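PDB 5MIY: E3 ubiquitin ligase RavN from Legionella pneumophila, which acts as an E3 ubiquitin ligase, an effector that probably promotes transfer of ubiquitin from host E2 enzymes to target proteins. Local coordinates for residues A[25-30]-A[37-42]; A[59-64]-A[104-109]. One frame throughout, in Å; residues are numbered along the deposited sequence.

Contact 1. Residues A[25-30]-A[37-42]; sequences IVYLVK and SIKAIS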
loop_
_atom_site.group_PDB
_atom_site.type_symbol
_atom_site.label_atom_id
_atom_site.label_comp_id
_atom_site.label_asym_id
_atom_site.label_seq_id
_atom_site.Cartn_x
_atom_site.Cartn_y
_atom_site.Cartn_z
ATOM N N ILE A 25 6.243 3.145 1.574
ATOM C CA ILE A 25 4.885 3.331 2.078
ATOM C C ILE A 25 4.183 1.981 2.053
ATOM O O ILE A 25 4.095 1.336 1.002
ATOM C CB ILE A 25 4.114 4.362 1.238
ATOM C CG1 ILE A 25 4.754 5.748 1.357
ATOM C CG2 ILE A 25 2.621 4.386 1.617
ATOM C CD1 ILE A 25 4.432 6.643 0.161
ATOM N N VAL A 26 3.689 1.544 3.213
ATOM C CA VAL A 26 3.055 0.241 3.353
ATOM C C VAL A 26 1.692 0.425 4.009
ATOM O O VAL A 26 1.542 1.220 4.943
ATOM C CB VAL A 26 3.939 -0.732 4.170
ATOM C CG1 VAL A 26 3.296 -2.096 4.220
ATOM C CG2 VAL A 26 5.334 -0.828 3.543
ATOM N N TYR A 27 0.699 -0.306 3.507
ATOM C CA TYR A 27 -0.654 -0.246 4.042
ATOM C C TYR A 27 -1.411 -1.497 3.623
ATOM O O TYR A 27 -0.990 -2.228 2.720
ATOM C CB TYR A 27 -1.401 1.019 3.582
ATOM C CG TYR A 27 -1.427 1.263 2.073
ATOM C CD1 TYR A 27 -2.408 0.693 1.263
ATOM C CD2 TYR A 27 -0.474 2.081 1.465
ATOM C CE1 TYR A 27 -2.436 0.922 -0.117
ATOM C CE2 TYR A 27 -0.499 2.323 0.089
ATOM C CZ TYR A 27 -1.468 1.736 -0.699
ATOM O OH TYR A 27 -1.469 1.979 -2.064
ATOM N N LEU A 28 -2.539 -1.725 4.296
ATOM C CA LEU A 28 -3.453 -2.818 4.006
ATOM C C LEU A 28 -4.705 -2.290 3.315
ATOM O O LEU A 28 -5.219 -1.225 3.673
ATOM C CB LEU A 28 -3.850 -3.536 5.302
ATOM C CG LEU A 28 -4.311 -4.983 5.214
ATOM C CD1 LEU A 28 -3.099 -5.888 5.046
ATOM C CD2 LEU A 28 -5.106 -5.358 6.475
ATOM N N VAL A 29 -5.195 -3.031 2.322
ATOM C CA VAL A 29 -6.513 -2.768 1.762
ATOM C C VAL A 29 -7.341 -4.044 1.864
ATOM O O VAL A 29 -6.813 -5.155 1.967
ATOM C CB VAL A 29 -6.467 -2.258 0.301
ATOM C CG1 VAL A 29 -5.628 -0.977 0.200
ATOM C CG2 VAL A 29 -5.948 -3.337 -0.640
ATOM N N LYS A 30 -8.660 -3.864 1.859
ATOM C CA LYS A 30 -9.620 -4.960 1.918
ATOM C C LYS A 30 -10.101 -5.263 0.504
ATOM O O LYS A 30 -10.555 -4.358 -0.200
ATOM C CB LYS A 30 -10.804 -4.583 2.815
ATOM C CG LYS A 30 -11.803 -5.706 3.119
ATOM C CD LYS A 30 -12.748 -5.289 4.252
ATOM C CE LYS A 30 -13.674 -6.419 4.692
ATOM N NZ LYS A 30 -14.405 -6.071 5.943
ATOM N N SER A 37 -5.148 -7.377 1.627
ATOM C CA SER A 37 -3.929 -7.421 0.832
ATOM C C SER A 37 -2.945 -6.374 1.330
ATOM O O SER A 37 -3.321 -5.231 1.612
ATOM C CB SER A 37 -4.228 -7.202 -0.654
ATOM O OG SER A 37 -3.037 -7.233 -1.419
ATOM N N ILE A 38 -1.680 -6.768 1.428
ATOM C CA ILE A 38 -0.610 -5.855 1.809
ATOM C C ILE A 38 -0.067 -5.168 0.556
ATOM O O ILE A 38 0.284 -5.827 -0.430
ATOM C CB ILE A 38 0.496 -6.605 2.573
ATOM C CG1 ILE A 38 1.442 -5.613 3.245
ATOM C CG2 ILE A 38 1.225 -7.595 1.677
ATOM C CD1 ILE A 38 0.812 -4.943 4.462
ATOM N N LYS A 39 -0.026 -3.837 0.579
ATOM C CA LYS A 39 0.436 -3.053 -0.559
ATOM C C LYS A 39 1.655 -2.230 -0.168
ATOM O O LYS A 39 1.783 -1.779 0.973
ATOM C CB LYS A 39 -0.664 -2.117 -1.083
ATOM C CG LYS A 39 -1.951 -2.831 -1.464
ATOM C CD LYS A 39 -1.718 -3.835 -2.592
ATOM C CE LYS A 39 -3.035 -4.423 -3.071
ATOM N NZ LYS A 39 -2.876 -5.337 -4.236
ATOM N N ALA A 40 2.551 -2.032 -1.129
ATOM C CA ALA A 40 3.727 -1.199 -0.931
ATOM C C ALA A 40 3.911 -0.313 -2.156
ATOM O O ALA A 40 3.851 -0.804 -3.288
ATOM C CB ALA A 40 4.973 -2.051 -0.696
ATOM N N ILE A 41 4.122 0.985 -1.934
ATOM C CA ILE A 41 4.336 1.938 -3.026
ATOM C C ILE A 41 5.509 2.844 -2.674
ATOM O O ILE A 41 5.825 3.059 -1.498
ATOM C CB ILE A 41 3.064 2.768 -3.338
ATOM C CG1 ILE A 41 2.687 3.694 -2.173
ATOM C CG2 ILE A 41 1.899 1.848 -3.691
ATOM C CD1 ILE A 41 1.376 4.475 -2.407
ATOM N N SER A 42 6.191 3.347 -3.709
ATOM C CA SER A 42 7.356 4.185 -3.456
ATOM C C SER A 42 6.961 5.611 -3.099
ATOM O O SER A 42 7.713 6.300 -2.403
ATOM C CB SER A 42 8.311 4.178 -4.664
ATOM O OG SER A 42 7.670 4.567 -5.878
#
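The Y27 ring meets two side chains of the neighbouring strand. K39 places CB over one face, 4.1 Å from the ring centroid, a CH-pi contact. I41 comes to the ring edge, in plane, with its CD1 3.8 Å from Y27 CE2. The I41 and Y27 side chains cross at about a right angle. With chi1 66°, I41 CG1 sits between the backbone N and the carbonyl carbon. I41 CG1 also rests 3.8 Å from I25 CB. K39 CE passes V29 CG2 at 3.9 Å. On the other sheet face, V26 CG1 touches I38 CD1 at 3.8 Å, and L28 CD1 adds a looser contact to the same methyl. The backbones form an antiparallel beta hairpin. I25-I41, Y27-K39 and V29-S37 are its hydrogen-bonded pairs; the K39 N to Y27 O bond is 2.8 Å. The polar ends leave the pair: Y27 OH bonds to D51 and K39 NZ to T53. Strand 25-32 has strand 58-61 on its other side, through backbone bonds of V26 and L28. Helix 89-96 packs on the V26, L28 and I38 face, with V92 on L28 and F96 on I38.

Contact 2. Residues A[59-64]-A[104-109]; sequences YWPIPA and EPKQFS. With EDO (1,2-ethanediol), chain H.
K106 N gives its hydrogen to Y59 O at 2.8 Å. The donor lies nearly along the C=O axis, although the angle at the hydrogen is only 142°. Y59 N returns a bond to K106 O at 3.0 Å, with the donor tilted 34° from that carbonyl plane. The K106 CB lies over one face of the Y59 ring, 4.0 Å from its centroid, and toward the rim. These two residues form one antiparallel hydrogen-bonded pair, by which the short strand 106-107 joins the antiparallel sheet as its outermost strand, next to strand 58-61. The Y59 ring also turns an edge to F108. Its CD1 stands over the F108 face, 3.6 Å from F108 CE2, and the planes meet at 51°. A second CH-pi contact joins W60 and P105: P105 CB lies over the indole face, 3.7 Å from the centroid of the five-membered ring. The proline ring and the indole extend alongside each other in one direction. The indole NE1 bonds to T103 O, just before segment 104-109. Beyond the strand, A64 N at the start of helix 64-68 donates to O1 of an ethanediol, probably from the crystallisation liquor, at 3.1 Å.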
loop_
_atom_site.group_PDB
_atom_site.type_symbol
_atom_site.label_atom_id
_atom_site.label_comp_id
_atom_site.label_asym_id
_atom_site.label_seq_id
_atom_site.Cartn_x
_atom_site.Cartn_y
_atom_site.Cartn_z
ATOM N N TYR A 59 -7.785 2.415 3.434
ATOM C CA TYR A 59 -6.605 1.618 3.736
ATOM C C TYR A 59 -6.298 1.704 5.224
ATOM O O TYR A 59 -6.735 2.627 5.919
ATOM C CB TYR A 59 -5.385 2.074 2.919
ATOM C CG TYR A 59 -4.898 3.458 3.282
ATOM C CD1 TYR A 59 -5.423 4.586 2.659
ATOM C CD2 TYR A 59 -3.908 3.643 4.240
ATOM C CE1 TYR A 59 -4.997 5.845 2.986
ATOM C CE2 TYR A 59 -3.464 4.914 4.570
ATOM C CZ TYR A 59 -4.017 6.010 3.935
ATOM O OH TYR A 59 -3.590 7.283 4.244
ATOM N N TRP A 60 -5.517 0.735 5.701
ATOM C CA TRP A 60 -5.035 0.707 7.073
ATOM C C TRP A 60 -3.520 0.856 7.031
ATOM O O TRP A 60 -2.840 -0.014 6.467
ATOM C CB TRP A 60 -5.433 -0.600 7.776
ATOM C CG TRP A 60 -6.930 -0.752 8.014
ATOM C CD1 TRP A 60 -7.623 -0.407 9.138
ATOM C CD2 TRP A 60 -7.899 -1.282 7.095
ATOM N NE1 TRP A 60 -8.960 -0.697 8.980
ATOM C CE2 TRP A 60 -9.157 -1.229 7.734
ATOM C CE3 TRP A 60 -7.824 -1.791 5.794
ATOM C CZ2 TRP A 60 -10.330 -1.664 7.113
ATOM C CZ3 TRP A 60 -8.984 -2.225 5.181
ATOM C CH2 TRP A 60 -10.225 -2.163 5.845
ATOM N N PRO A 61 -2.946 1.929 7.573
ATOM C CA PRO A 61 -1.488 2.082 7.537
ATOM C C PRO A 61 -0.782 1.032 8.382
ATOM O O PRO A 61 -1.264 0.622 9.438
ATOM C CB PRO A 61 -1.261 3.490 8.103
ATOM C CG PRO A 61 -2.510 3.817 8.850
ATOM C CD PRO A 61 -3.619 3.106 8.146
ATOM N N ILE A 62 0.383 0.609 7.890
ATOM C CA ILE A 62 1.255 -0.384 8.521
ATOM C C ILE A 62 2.662 0.206 8.498
ATOM O O ILE A 62 3.102 0.692 7.440
ATOM C CB ILE A 62 1.214 -1.724 7.764
ATOM C CG1 ILE A 62 -0.218 -2.251 7.630
ATOM C CG2 ILE A 62 2.170 -2.745 8.378
ATOM C CD1 ILE A 62 -0.747 -2.962 8.859
ATOM N N PRO A 63 3.396 0.220 9.610
ATOM C CA PRO A 63 4.785 0.694 9.554
ATOM C C PRO A 63 5.614 -0.213 8.657
ATOM O O PRO A 63 5.488 -1.438 8.705
ATOM C CB PRO A 63 5.247 0.625 11.019
ATOM C CG PRO A 63 3.962 0.583 11.840
ATOM C CD PRO A 63 2.984 -0.158 10.976
ATOM N N ALA A 64 6.452 0.401 7.810
ATOM C CA ALA A 64 7.350 -0.386 6.966
ATOM C C ALA A 64 8.167 -1.370 7.795
ATOM O O ALA A 64 8.418 -2.502 7.364
ATOM C CB ALA A 64 8.285 0.533 6.174
ATOM N N GLU A 104 -10.825 1.969 12.436
ATOM C CA GLU A 104 -11.299 2.836 11.369
ATOM C C GLU A 104 -10.180 2.994 10.352
ATOM O O GLU A 104 -9.068 3.378 10.734
ATOM C CB GLU A 104 -11.717 4.191 11.923
ATOM C CG GLU A 104 -12.398 5.090 10.906
ATOM C CD GLU A 104 -13.436 5.989 11.543
ATOM O OE1 GLU A 104 -13.317 6.270 12.755
ATOM O OE2 GLU A 104 -14.377 6.402 10.836
ATOM N N PRO A 105 -10.401 2.675 9.080
ATOM C CA PRO A 105 -9.363 2.915 8.072
ATOM C C PRO A 105 -9.237 4.401 7.784
ATOM O O PRO A 105 -10.082 5.218 8.158
ATOM C CB PRO A 105 -9.864 2.148 6.845
ATOM C CG PRO A 105 -11.365 2.129 7.014
ATOM C CD PRO A 105 -11.608 2.052 8.500
ATOM N N LYS A 106 -8.140 4.748 7.123
ATOM C CA LYS A 106 -7.988 6.056 6.509
ATOM C C LYS A 106 -8.507 6.000 5.078
ATOM O O LYS A 106 -8.835 4.936 4.550
ATOM C CB LYS A 106 -6.528 6.504 6.559
ATOM C CG LYS A 106 -5.975 6.578 7.965
ATOM C CD LYS A 106 -4.837 7.569 8.066
ATOM C CE LYS A 106 -4.783 8.189 9.456
ATOM N NZ LYS A 106 -4.330 9.614 9.410
ATOM N N GLN A 107 -8.599 7.170 4.451
ATOM C CA GLN A 107 -9.124 7.282 3.096
ATOM C C GLN A 107 -8.139 8.056 2.241
ATOM O O GLN A 107 -7.580 9.057 2.695
ATOM C CB GLN A 107 -10.472 7.995 3.068
ATOM C CG GLN A 107 -11.621 7.155 2.552
ATOM C CD GLN A 107 -12.848 7.993 2.250
ATOM O OE1 GLN A 107 -13.554 8.425 3.160
ATOM N NE2 GLN A 107 -13.104 8.235 0.967
ATOM N N PHE A 108 -7.915 7.575 1.019
ATOM C CA PHE A 108 -7.129 8.348 0.066
ATOM C C PHE A 108 -7.806 9.691 -0.163
ATOM O O PHE A 108 -9.036 9.800 -0.124
ATOM C CB PHE A 108 -6.978 7.588 -1.256
ATOM C CG PHE A 108 -5.965 6.473 -1.200
ATOM C CD1 PHE A 108 -4.614 6.725 -1.399
ATOM C CD2 PHE A 108 -6.365 5.168 -0.942
ATOM C CE1 PHE A 108 -3.677 5.687 -1.341
ATOM C CE2 PHE A 108 -5.439 4.131 -0.885
ATOM C CZ PHE A 108 -4.091 4.393 -1.089
ATOM N N SER A 109 -6.988 10.717 -0.399
ATOM C CA SER A 109 -7.466 12.086 -0.543
ATOM C C SER A 109 -8.012 12.331 -1.944
ATOM O O SER A 109 -7.551 11.738 -2.924
ATOM C CB SER A 109 -6.326 13.069 -0.259
ATOM O OG SER A 109 -6.686 14.406 -0.549
HETATM C C1 EDO H . 7.122 4.133 8.626
HETATM O O1 EDO H . 6.477 3.445 7.551
HETATM C C2 EDO H . 6.264 5.309 9.062
HETATM O O2 EDO H . 4.915 4.852 9.214
#

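In the fold
Contacts 1 and 2 lie in one antiparallel sheet, with centres about 8 Å apart. Its strand order is 35-41, 25-32, 58-61, 106-107. Contact 1 joins the first two strands and contact 2 the last two. The middle strands link them: L28 N lies 2.8 Å from W60 O, a probable hydrogen bond. The rings of Y27 and Y59 also meet. Along the chain the contacts come in series. Contact 1 closes a local hairpin near the centre of the chain. Contact 2 bridges 39 intervening residues, which hold most of helix 64-68 and all of helix 89-96, and brings the chain back to the sheet just before the C-terminal helix 111-125.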